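Local coordinates for hypothetical protein PA2201 (Pseudomonas aeruginosa, PDB 2FEF), which is of unknown function but probably acts as an immunity protein of the PoNi family, neutralising a DNase toxin of the PoNe type, at the interface of chains A and B. Coordinates in Å, arbitrary orientation; residue numbers count along the deposited sequence, not the author numbering. Chains: chain A/B, hypothetical protein PA2201.

The interface of chains A and B. Residues chain A 78, 81-82, 251; chain B 50-51, 53-55, 59.
The methylene CD of B:Arg54 rests on CZ of the A:Tyr251 ring at 3.5 Å, the apolar centre of this patch between two copies of the protein, a contact that may or may not persist outside the crystal. One arginine sandwiched between an aromatic ring and a second arginine organises the patch. Bends at chi2 and chi3 (both -62°) fold the guanidinium back over the ring, nearly parallel to it, with B:Arg54 NE 3.8 Å from the centroid of the A:Tyr251 ring as a cation-pi contact. On the opposite face lies the guanidinium of B:Arg59, its CZ displaced toward the rim. Two guanidinium groups so stacked, if both are charged, would be expected to repel, and A:Glu81, extended from helix 66-93, presumably offsets this: OE1 takes B:Arg54 NH2 at 3.0 Å from above the carboxylate plane, while OE2 offers its syn lone pair to B:Arg59 NH2, an almost straight salt bridge of 2.7 Å. B:Arg59 is itself positioned by NE and NH2, which both donate to the backbone O of B:Arg54. Further out, the phenol OH of A:Tyr251 meets B:Asp50 tip to tip, donating to the syn lone pair of OD1, and a water joins it to B:Ser53 OG. On the other flank, B:Arg51 NH1 reaches A:Asn82 OD1 from above the amide plane. A:Gln78, CG anti to its backbone N (chi1 -172°), directs NE2 onto an in-plane lone pair of B:Arg51 O, near the end of helix 35-54, 3.0 Å away.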
ATOM      1  N   GLN A  78      -2.652   9.653  -9.195  1.00 24.47           N
ATOM      2  CA  GLN A  78      -3.259   8.471  -8.549  1.00 24.46           C
ATOM      3  C   GLN A  78      -3.942   8.796  -7.213  1.00 23.81           C
ATOM      4  O   GLN A  78      -4.984   8.223  -6.897  1.00 22.22           O
ATOM      5  CB  GLN A  78      -2.208   7.378  -8.405  1.00 25.69           C
ATOM      6  CG  GLN A  78      -2.825   6.071  -7.919  1.00 27.08           C
ATOM      7  CD  GLN A  78      -1.952   4.837  -8.176  1.00 28.31           C
ATOM      8  OE1 GLN A  78      -0.758   4.937  -8.474  1.00 29.12           O
ATOM      9  NE2 GLN A  78      -2.571   3.650  -8.068  1.00 24.29           N
ATOM     10  N   GLU A  81      -7.324  10.126  -8.075  1.00 25.81           N
ATOM     11  CA  GLU A  81      -8.234   9.019  -8.365  1.00 25.85           C
ATOM     12  C   GLU A  81      -8.702   8.368  -7.088  1.00 24.92           C
ATOM     13  O   GLU A  81      -9.872   8.009  -6.960  1.00 24.22           O
ATOM     14  CB  GLU A  81      -7.536   7.965  -9.223  1.00 25.56           C
ATOM     15  CG  GLU A  81      -7.417   8.356 -10.683  1.00 27.92           C
ATOM     16  CD  GLU A  81      -6.913   7.213 -11.567  1.00 30.86           C
ATOM     17  OE1 GLU A  81      -7.007   6.021 -11.164  1.00 31.78           O
ATOM     18  OE2 GLU A  81      -6.428   7.549 -12.672  1.00 37.66           O
ATOM     19  N   ASN A  82      -7.776   8.163  -6.146  1.00 23.94           N
ATOM     20  CA  ASN A  82      -8.152   7.591  -4.826  1.00 24.66           C
ATOM     21  C   ASN A  82      -9.195   8.461  -4.079  1.00 24.03           C
ATOM     22  O   ASN A  82     -10.120   7.950  -3.445  1.00 23.23           O
ATOM     23  CB  ASN A  82      -6.903   7.443  -3.931  1.00 23.66           C
ATOM     24  CG  ASN A  82      -5.919   6.387  -4.431  1.00 28.34           C
ATOM     25  OD1 ASN A  82      -4.772   6.342  -3.969  1.00 26.46           O
ATOM     26  ND2 ASN A  82      -6.336   5.564  -5.403  1.00 27.12           N
ATOM     27  N   TYR A 251     -14.306   3.090 -10.159  1.00 27.35           N
ATOM     28  CA  TYR A 251     -13.511   3.982  -9.313  1.00 26.87           C
ATOM     29  C   TYR A 251     -14.129   5.365  -9.061  1.00 26.89           C
ATOM     30  O   TYR A 251     -13.670   6.088  -8.165  1.00 26.52           O
ATOM     31  CB  TYR A 251     -12.088   4.161  -9.907  1.00 26.89           C
ATOM     32  CG  TYR A 251     -11.304   2.885  -9.910  1.00 27.79           C
ATOM     33  CD1 TYR A 251     -10.595   2.476  -8.764  1.00 26.93           C
ATOM     34  CD2 TYR A 251     -11.292   2.044 -11.038  1.00 26.08           C
ATOM     35  CE1 TYR A 251      -9.882   1.274  -8.771  1.00 28.06           C
ATOM     36  CE2 TYR A 251     -10.575   0.827 -11.030  1.00 26.53           C
ATOM     37  CZ  TYR A 251      -9.889   0.463  -9.893  1.00 27.16           C
ATOM     38  OH  TYR A 251      -9.201  -0.719  -9.875  1.00 28.29           O
TER
ATOM     39  N   ASP B  50      -4.295  -4.204  -7.271  1.00 23.06           N
ATOM     40  CA  ASP B  50      -5.225  -3.225  -7.834  1.00 24.14           C
ATOM     41  C   ASP B  50      -4.539  -1.844  -7.970  1.00 23.24           C
ATOM     42  O   ASP B  50      -4.669  -1.148  -9.000  1.00 21.91           O
ATOM     43  CB  ASP B  50      -6.490  -3.111  -6.974  1.00 23.30           C
ATOM     44  CG  ASP B  50      -7.618  -2.417  -7.701  1.00 27.09           C
ATOM     45  OD1 ASP B  50      -7.505  -1.207  -7.999  1.00 24.51           O
ATOM     46  OD2 ASP B  50      -8.647  -3.071  -7.935  1.00 28.78           O
ATOM     47  N   ARG B  51      -3.798  -1.464  -6.936  1.00 22.50           N
ATOM     48  CA  ARG B  51      -3.024  -0.210  -6.911  0.50 22.90           C
ATOM     49  C   ARG B  51      -2.044  -0.168  -8.080  1.00 22.65           C
ATOM     50  O   ARG B  51      -1.933   0.824  -8.828  1.00 22.11           O
ATOM     51  CB  ARG B  51      -2.272  -0.130  -5.554  0.50 23.22           C
ATOM     52  CG  ARG B  51      -1.350   1.090  -5.358  0.50 24.83           C
ATOM     53  CD  ARG B  51      -1.362   1.582  -3.900  0.50 28.06           C
ATOM     54  NE  ARG B  51      -2.685   1.365  -3.307  0.50 32.23           N
ATOM     55  CZ  ARG B  51      -3.710   2.217  -3.380  0.50 30.11           C
ATOM     56  NH1 ARG B  51      -3.573   3.385  -3.971  0.50 25.52           N
ATOM     57  NH2 ARG B  51      -4.872   1.897  -2.828  0.50 31.76           N
ATOM     58  N   SER B  53      -2.242  -1.900 -10.849  1.00 22.19           N
ATOM     59  CA  SER B  53      -3.041  -1.823 -12.097  1.00 22.78           C
ATOM     60  C   SER B  53      -3.508  -0.398 -12.432  1.00 22.79           C
ATOM     61  O   SER B  53      -3.815  -0.058 -13.614  1.00 22.86           O
ATOM     62  CB  SER B  53      -4.235  -2.822 -12.014  1.00 22.86           C
ATOM     63  OG  SER B  53      -5.357  -2.225 -11.344  1.00 24.01           O
ATOM     64  N   ARG B  54      -3.604   0.457 -11.415  1.00 21.47           N
ATOM     65  CA  ARG B  54      -4.038   1.834 -11.630  1.00 21.27           C
ATOM     66  C   ARG B  54      -2.863   2.792 -11.750  1.00 22.27           C
ATOM     67  O   ARG B  54      -3.074   3.970 -12.058  1.00 23.38           O
ATOM     68  CB  ARG B  54      -4.991   2.301 -10.524  1.00 22.70           C
ATOM     69  CG  ARG B  54      -6.266   1.438 -10.382  1.00 21.59           C
ATOM     70  CD  ARG B  54      -7.111   1.493 -11.692  1.00 19.77           C
ATOM     71  NE  ARG B  54      -7.564   2.865 -11.954  1.00 25.08           N
ATOM     72  CZ  ARG B  54      -8.251   3.238 -13.034  1.00 27.88           C
ATOM     73  NH1 ARG B  54      -8.570   2.342 -13.952  1.00 26.69           N
ATOM     74  NH2 ARG B  54      -8.622   4.506 -13.204  1.00 28.93           N
ATOM     75  N   SER B  55      -1.640   2.297 -11.511  1.00 21.78           N
ATOM     76  CA  SER B  55      -0.416   3.138 -11.603  1.00 23.21           C
ATOM     77  C   SER B  55      -0.072   3.545 -13.034  1.00 23.12           C
ATOM     78  O   SER B  55      -0.400   2.858 -13.976  1.00 23.94           O
ATOM     79  CB  SER B  55       0.780   2.429 -10.916  1.00 23.42           C
ATOM     80  OG  SER B  55       1.191   1.279 -11.668  1.00 24.68           O
ATOM     81  N   ARG B  59      -0.089   1.334 -16.650  1.00 26.21           N
ATOM     82  CA  ARG B  59      -0.996   1.730 -17.715  1.00 28.02           C
ATOM     83  C   ARG B  59      -0.280   2.324 -18.933  1.00 28.49           C
ATOM     84  O   ARG B  59      -0.820   2.311 -20.042  1.00 29.17           O
ATOM     85  CB  ARG B  59      -1.982   2.748 -17.184  1.00 28.98           C
ATOM     86  CG  ARG B  59      -3.058   2.154 -16.236  1.00 32.15           C
ATOM     87  CD  ARG B  59      -4.237   3.130 -16.243  1.00 40.41           C
ATOM     88  NE  ARG B  59      -4.372   3.788 -14.964  1.00 43.99           N
ATOM     89  CZ  ARG B  59      -5.147   4.842 -14.692  1.00 44.60           C
ATOM     90  NH1 ARG B  59      -5.871   5.449 -15.625  1.00 45.92           N
ATOM     91  NH2 ARG B  59      -5.177   5.291 -13.454  1.00 39.50           N
TER
HETATM   92  O   HOH W   1      -7.824  -2.024 -12.002  1.00 23.66           O
HETATM   93  O   HOH W   2      -7.254   4.412  -9.185  1.00 25.37           O